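Local atomic coordinates of thiol peroxidase (Mycobacterium tuberculosis, PDB entry 1XVQ), a protein that reduces hydrogen peroxide and organic hydroperoxides to water and alcohols, using thioredoxin as the electron donor, and so probably protects the cell against oxidative stress. Residues F42-S54 / M124-A137. Sequence-based numbering, arbitrary orientation.
Sequences FRGKSVLLNIFPS and MAGLLARAIVVIGA
Arg130 lays its guanidinium flat on the ring of Phe52. The planes are 19° apart, and CZ of Arg130 sits 3.8 Å from the centroid of the Phe52 ring, a cation-pi stack. A bend in the arginine chain at chi2 (73°) brings the group back over the ring. NH1 of Arg130 also donates to Ile51 O (2.9 Å), from above the carbonyl plane. The backbone N of Ala131 reaches the same oxygen from the opposite face, so two donors grip it. Arg130 NH2 is hydrogen-bonded to Tyr156 OH, and Phe92 meets the Phe52 ring edge-to-face.

Beyond this stack, strands 47-51 and 131-135 pair antiparallel in the central sheet of the thioredoxin fold. Leu49 N donates to Val133 O (2.8 Å). Leu49 and Val133 lie side by side on one face, and Leu49 CD1 also touches Ile135 CD1 (4.0 Å). On this face too, Ile51 crosses Leu128 at about a right angle, its CG2 3.5 Å from Leu128 CB. On the other face, packed against helix 62-73, Leu48 CD1 meets Ile132 CG2 at 3.7 Å, and both residues touch Phe67. Past the strands, a water links Phe52 O and Pro53 O to Leu128 N.

The Phe52 side chain is about 9 Å from that of Cys60, the predicted peroxidatic cysteine. Stack and hydrogen bonds together fix the rotation of the guanidinium, whose positive charge is probably stabilised by the pi electrons of Phe52 and the Ile51 carbonyl dipole.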
loop_
_atom_site.group_PDB
_atom_site.type_symbol
_atom_site.label_atom_id
_atom_site.label_comp_id
_atom_site.label_asym_id
_atom_site.label_seq_id
_atom_site.Cartn_x
_atom_site.Cartn_y
_atom_site.Cartn_z
ATOM N N PHE A 42 0.882 6.364 14.117
ATOM C CA PHE A 42 -0.163 5.357 14.217
ATOM C C PHE A 42 0.071 4.339 15.321
ATOM O O PHE A 42 -0.485 3.244 15.309
ATOM C CB PHE A 42 -0.334 4.669 12.867
ATOM C CG PHE A 42 -0.578 5.641 11.747
ATOM C CD1 PHE A 42 0.477 6.091 10.962
ATOM C CD2 PHE A 42 -1.848 6.166 11.533
ATOM C CE1 PHE A 42 0.274 7.049 9.979
ATOM C CE2 PHE A 42 -2.065 7.125 10.557
ATOM C CZ PHE A 42 -0.997 7.570 9.774
ATOM N N ARG A 43 0.889 4.706 16.298
ATOM C CA ARG A 43 1.134 3.788 17.398
ATOM C C ARG A 43 -0.228 3.454 18.053
ATOM O O ARG A 43 -1.084 4.336 18.221
ATOM C CB ARG A 43 2.100 4.427 18.398
ATOM C CG ARG A 43 2.531 3.486 19.500
ATOM C CD ARG A 43 3.807 3.946 20.207
ATOM N NE ARG A 43 4.039 3.128 21.393
ATOM C CZ ARG A 43 3.422 3.305 22.560
ATOM N NH1 ARG A 43 2.543 4.285 22.706
ATOM N NH2 ARG A 43 3.657 2.480 23.574
ATOM N N GLY A 44 -0.431 2.178 18.384
ATOM C CA GLY A 44 -1.677 1.737 19.008
ATOM C C GLY A 44 -2.893 1.596 18.107
ATOM O O GLY A 44 -3.995 1.241 18.556
ATOM N N LYS A 45 -2.707 1.835 16.818
ATOM C CA LYS A 45 -3.812 1.761 15.874
ATOM C C LYS A 45 -3.520 0.752 14.770
ATOM O O LYS A 45 -2.377 0.597 14.384
ATOM C CB LYS A 45 -4.010 3.116 15.203
ATOM C CG LYS A 45 -4.313 4.266 16.134
ATOM C CD LYS A 45 -4.522 5.528 15.302
ATOM C CE LYS A 45 -5.070 6.671 16.132
ATOM N NZ LYS A 45 -5.442 7.787 15.225
ATOM N N SER A 46 -4.546 0.047 14.301
ATOM C CA SER A 46 -4.330 -0.880 13.191
ATOM C C SER A 46 -4.232 -0.023 11.938
ATOM O O SER A 46 -4.882 1.027 11.816
ATOM C CB SER A 46 -5.480 -1.887 13.080
ATOM O OG SER A 46 -6.732 -1.222 12.999
ATOM N N VAL A 47 -3.392 -0.451 11.003
ATOM C CA VAL A 47 -3.181 0.304 9.787
ATOM C C VAL A 47 -3.233 -0.594 8.571
ATOM O O VAL A 47 -2.636 -1.672 8.553
ATOM C CB VAL A 47 -1.788 0.994 9.791
ATOM C CG1 VAL A 47 -1.573 1.785 8.502
ATOM C CG2 VAL A 47 -1.688 1.942 10.980
ATOM N N LEU A 48 -3.964 -0.137 7.567
ATOM C CA LEU A 48 -4.048 -0.858 6.299
ATOM C C LEU A 48 -3.240 -0.049 5.285
ATOM O O LEU A 48 -3.585 1.098 5.003
ATOM C CB LEU A 48 -5.507 -0.958 5.798
ATOM C CG LEU A 48 -5.616 -1.290 4.286
ATOM C CD1 LEU A 48 -5.006 -2.653 4.068
ATOM C CD2 LEU A 48 -7.085 -1.254 3.793
ATOM N N LEU A 49 -2.137 -0.620 4.779
ATOM C CA LEU A 49 -1.359 0.036 3.733
ATOM C C LEU A 49 -1.881 -0.586 2.439
ATOM O O LEU A 49 -1.640 -1.772 2.162
ATOM C CB LEU A 49 0.138 -0.272 3.867
ATOM C CG LEU A 49 0.751 0.114 5.210
ATOM C CD1 LEU A 49 2.203 -0.415 5.262
ATOM C CD2 LEU A 49 0.696 1.638 5.365
ATOM N N ASN A 50 -2.592 0.225 1.659
ATOM C CA ASN A 50 -3.214 -0.220 0.407
ATOM C C ASN A 50 -2.285 0.418 -0.600
ATOM O O ASN A 50 -2.312 1.610 -0.834
ATOM C CB ASN A 50 -4.626 0.369 0.341
ATOM C CG ASN A 50 -5.577 -0.443 -0.489
ATOM O OD1 ASN A 50 -6.767 -0.106 -0.563
ATOM N ND2 ASN A 50 -5.096 -1.507 -1.112
ATOM N N ILE A 51 -1.449 -0.418 -1.181
ATOM C CA ILE A 51 -0.383 0.040 -2.065
ATOM C C ILE A 51 -0.669 -0.117 -3.537
ATOM O O ILE A 51 -1.047 -1.213 -3.988
ATOM C CB ILE A 51 0.878 -0.728 -1.711
ATOM C CG1 ILE A 51 1.126 -0.600 -0.199
ATOM C CG2 ILE A 51 2.104 -0.168 -2.525
ATOM C CD1 ILE A 51 2.105 -1.674 0.349
ATOM N N PHE A 52 -0.446 0.960 -4.292
ATOM C CA PHE A 52 -0.735 0.960 -5.733
ATOM C C PHE A 52 0.348 1.527 -6.655
ATOM O O PHE A 52 1.119 2.410 -6.275
ATOM C CB PHE A 52 -1.950 1.832 -6.039
ATOM C CG PHE A 52 -3.189 1.477 -5.267
ATOM C CD1 PHE A 52 -4.233 0.807 -5.890
ATOM C CD2 PHE A 52 -3.326 1.856 -3.931
ATOM C CE1 PHE A 52 -5.418 0.513 -5.193
ATOM C CE2 PHE A 52 -4.501 1.569 -3.224
ATOM C CZ PHE A 52 -5.553 0.892 -3.864
ATOM N N PRO A 53 0.390 1.037 -7.897
ATOM C CA PRO A 53 1.378 1.561 -8.847
ATOM C C PRO A 53 0.999 3.026 -9.059
ATOM O O PRO A 53 1.859 3.891 -9.208
ATOM C CB PRO A 53 1.159 0.710 -10.088
ATOM C CG PRO A 53 0.769 -0.640 -9.500
ATOM C CD PRO A 53 -0.128 -0.290 -8.329
ATOM N N SER A 54 -0.300 3.307 -9.085
ATOM C CA SER A 54 -0.747 4.681 -9.207
ATOM C C SER A 54 -2.213 4.802 -8.794
ATOM O O SER A 54 -3.015 3.888 -9.039
ATOM C CB SER A 54 -0.566 5.194 -10.640
ATOM O OG SER A 54 -1.024 6.539 -10.719
ATOM N N MET A 124 6.895 -0.234 -15.631
ATOM C CA MET A 124 6.469 0.326 -14.348
ATOM C C MET A 124 7.555 0.336 -13.304
ATOM O O MET A 124 7.256 0.494 -12.105
ATOM C CB MET A 124 5.310 -0.503 -13.827
ATOM C CG MET A 124 4.318 -0.746 -14.912
ATOM S SD MET A 124 3.229 0.606 -14.900
ATOM C CE MET A 124 2.085 -0.157 -13.680
ATOM N N ALA A 125 8.796 0.114 -13.730
ATOM C CA ALA A 125 9.938 0.078 -12.795
ATOM C C ALA A 125 9.930 1.350 -11.929
ATOM O O ALA A 125 9.729 2.439 -12.450
ATOM C CB ALA A 125 11.254 0.006 -13.587
ATOM N N GLY A 126 10.193 1.208 -10.626
ATOM C CA GLY A 126 10.209 2.378 -9.764
ATOM C C GLY A 126 8.885 2.737 -9.106
ATOM O O GLY A 126 8.902 3.504 -8.153
ATOM N N LEU A 127 7.759 2.249 -9.646
ATOM C CA LEU A 127 6.440 2.481 -9.029
ATOM C C LEU A 127 6.276 1.341 -8.029
ATOM O O LEU A 127 7.031 0.378 -8.065
ATOM C CB LEU A 127 5.305 2.401 -10.071
ATOM C CG LEU A 127 5.440 3.440 -11.192
ATOM C CD1 LEU A 127 4.348 3.240 -12.227
ATOM C CD2 LEU A 127 5.353 4.845 -10.591
ATOM N N LEU A 128 5.304 1.450 -7.123
ATOM C CA LEU A 128 5.074 0.398 -6.142
ATOM C C LEU A 128 4.103 -0.625 -6.699
ATOM O O LEU A 128 3.117 -0.256 -7.321
ATOM C CB LEU A 128 4.438 0.986 -4.884
ATOM C CG LEU A 128 5.201 2.190 -4.353
ATOM C CD1 LEU A 128 4.573 2.531 -2.976
ATOM C CD2 LEU A 128 6.729 1.869 -4.178
ATOM N N ALA A 129 4.377 -1.904 -6.461
ATOM C CA ALA A 129 3.469 -2.952 -6.957
ATOM C C ALA A 129 2.168 -3.001 -6.155
ATOM O O ALA A 129 2.132 -2.605 -4.969
ATOM C CB ALA A 129 4.146 -4.307 -6.881
ATOM N N ARG A 130 1.100 -3.492 -6.791
ATOM C CA ARG A 130 -0.184 -3.629 -6.081
ATOM C C ARG A 130 0.048 -4.606 -4.903
ATOM O O ARG A 130 0.491 -5.745 -5.080
ATOM C CB ARG A 130 -1.253 -4.206 -6.991
ATOM C CG ARG A 130 -2.643 -4.197 -6.317
ATOM C CD ARG A 130 -3.232 -2.785 -6.226
ATOM N NE ARG A 130 -4.538 -2.780 -5.548
ATOM C CZ ARG A 130 -4.719 -2.558 -4.246
ATOM N NH1 ARG A 130 -3.682 -2.307 -3.430
ATOM N NH2 ARG A 130 -5.949 -2.599 -3.738
ATOM N N ALA A 131 -0.259 -4.157 -3.694
ATOM C CA ALA A 131 0.001 -4.983 -2.527
ATOM C C ALA A 131 -0.800 -4.474 -1.350
ATOM O O ALA A 131 -1.274 -3.340 -1.347
ATOM C CB ALA A 131 1.483 -4.903 -2.186
ATOM N N ILE A 132 -0.932 -5.336 -0.357
ATOM C CA ILE A 132 -1.640 -4.988 0.859
ATOM C C ILE A 132 -0.807 -5.413 2.049
ATOM O O ILE A 132 -0.303 -6.533 2.106
ATOM C CB ILE A 132 -3.043 -5.674 0.929
ATOM C CG1 ILE A 132 -4.020 -4.938 -0.021
ATOM C CG2 ILE A 132 -3.582 -5.630 2.351
ATOM C CD1 ILE A 132 -5.417 -5.591 -0.156
ATOM N N VAL A 133 -0.628 -4.496 2.995
ATOM C CA VAL A 133 0.072 -4.847 4.219
ATOM C C VAL A 133 -0.799 -4.357 5.355
ATOM O O VAL A 133 -1.194 -3.207 5.368
ATOM C CB VAL A 133 1.466 -4.175 4.321
ATOM C CG1 VAL A 133 2.059 -4.413 5.726
ATOM C CG2 VAL A 133 2.382 -4.744 3.253
ATOM N N VAL A 134 -1.101 -5.250 6.294
ATOM C CA VAL A 134 -1.896 -4.882 7.463
ATOM C C VAL A 134 -0.989 -4.892 8.672
ATOM O O VAL A 134 -0.249 -5.858 8.915
ATOM C CB VAL A 134 -3.076 -5.859 7.711
ATOM C CG1 VAL A 134 -3.808 -5.481 9.031
ATOM C CG2 VAL A 134 -4.046 -5.793 6.529
ATOM N N ILE A 135 -1.000 -3.773 9.394
ATOM C CA ILE A 135 -0.206 -3.634 10.617
ATOM C C ILE A 135 -1.185 -3.665 11.789
ATOM O O ILE A 135 -2.139 -2.888 11.821
ATOM C CB ILE A 135 0.575 -2.313 10.637
ATOM C CG1 ILE A 135 1.473 -2.228 9.400
ATOM C CG2 ILE A 135 1.449 -2.249 11.921
ATOM C CD1 ILE A 135 2.123 -0.855 9.199
ATOM N N GLY A 136 -0.967 -4.596 12.711
ATOM C CA GLY A 136 -1.852 -4.718 13.858
ATOM C C GLY A 136 -1.687 -3.555 14.818
ATOM O O GLY A 136 -0.686 -2.836 14.758
ATOM N N ALA A 137 -2.663 -3.358 15.703
ATOM C CA ALA A 137 -2.581 -2.260 16.673
ATOM C C ALA A 137 -1.342 -2.416 17.526
ATOM O O ALA A 137 -0.843 -1.439 18.097
ATOM C CB ALA A 137 -3.828 -2.253 17.567
HETATM O O HOH W 1 1.342 0.223 17.391
HETATM O O HOH W 2 0.162 -0.009 14.947
HETATM O O HOH W 3 3.333 3.630 -6.998
#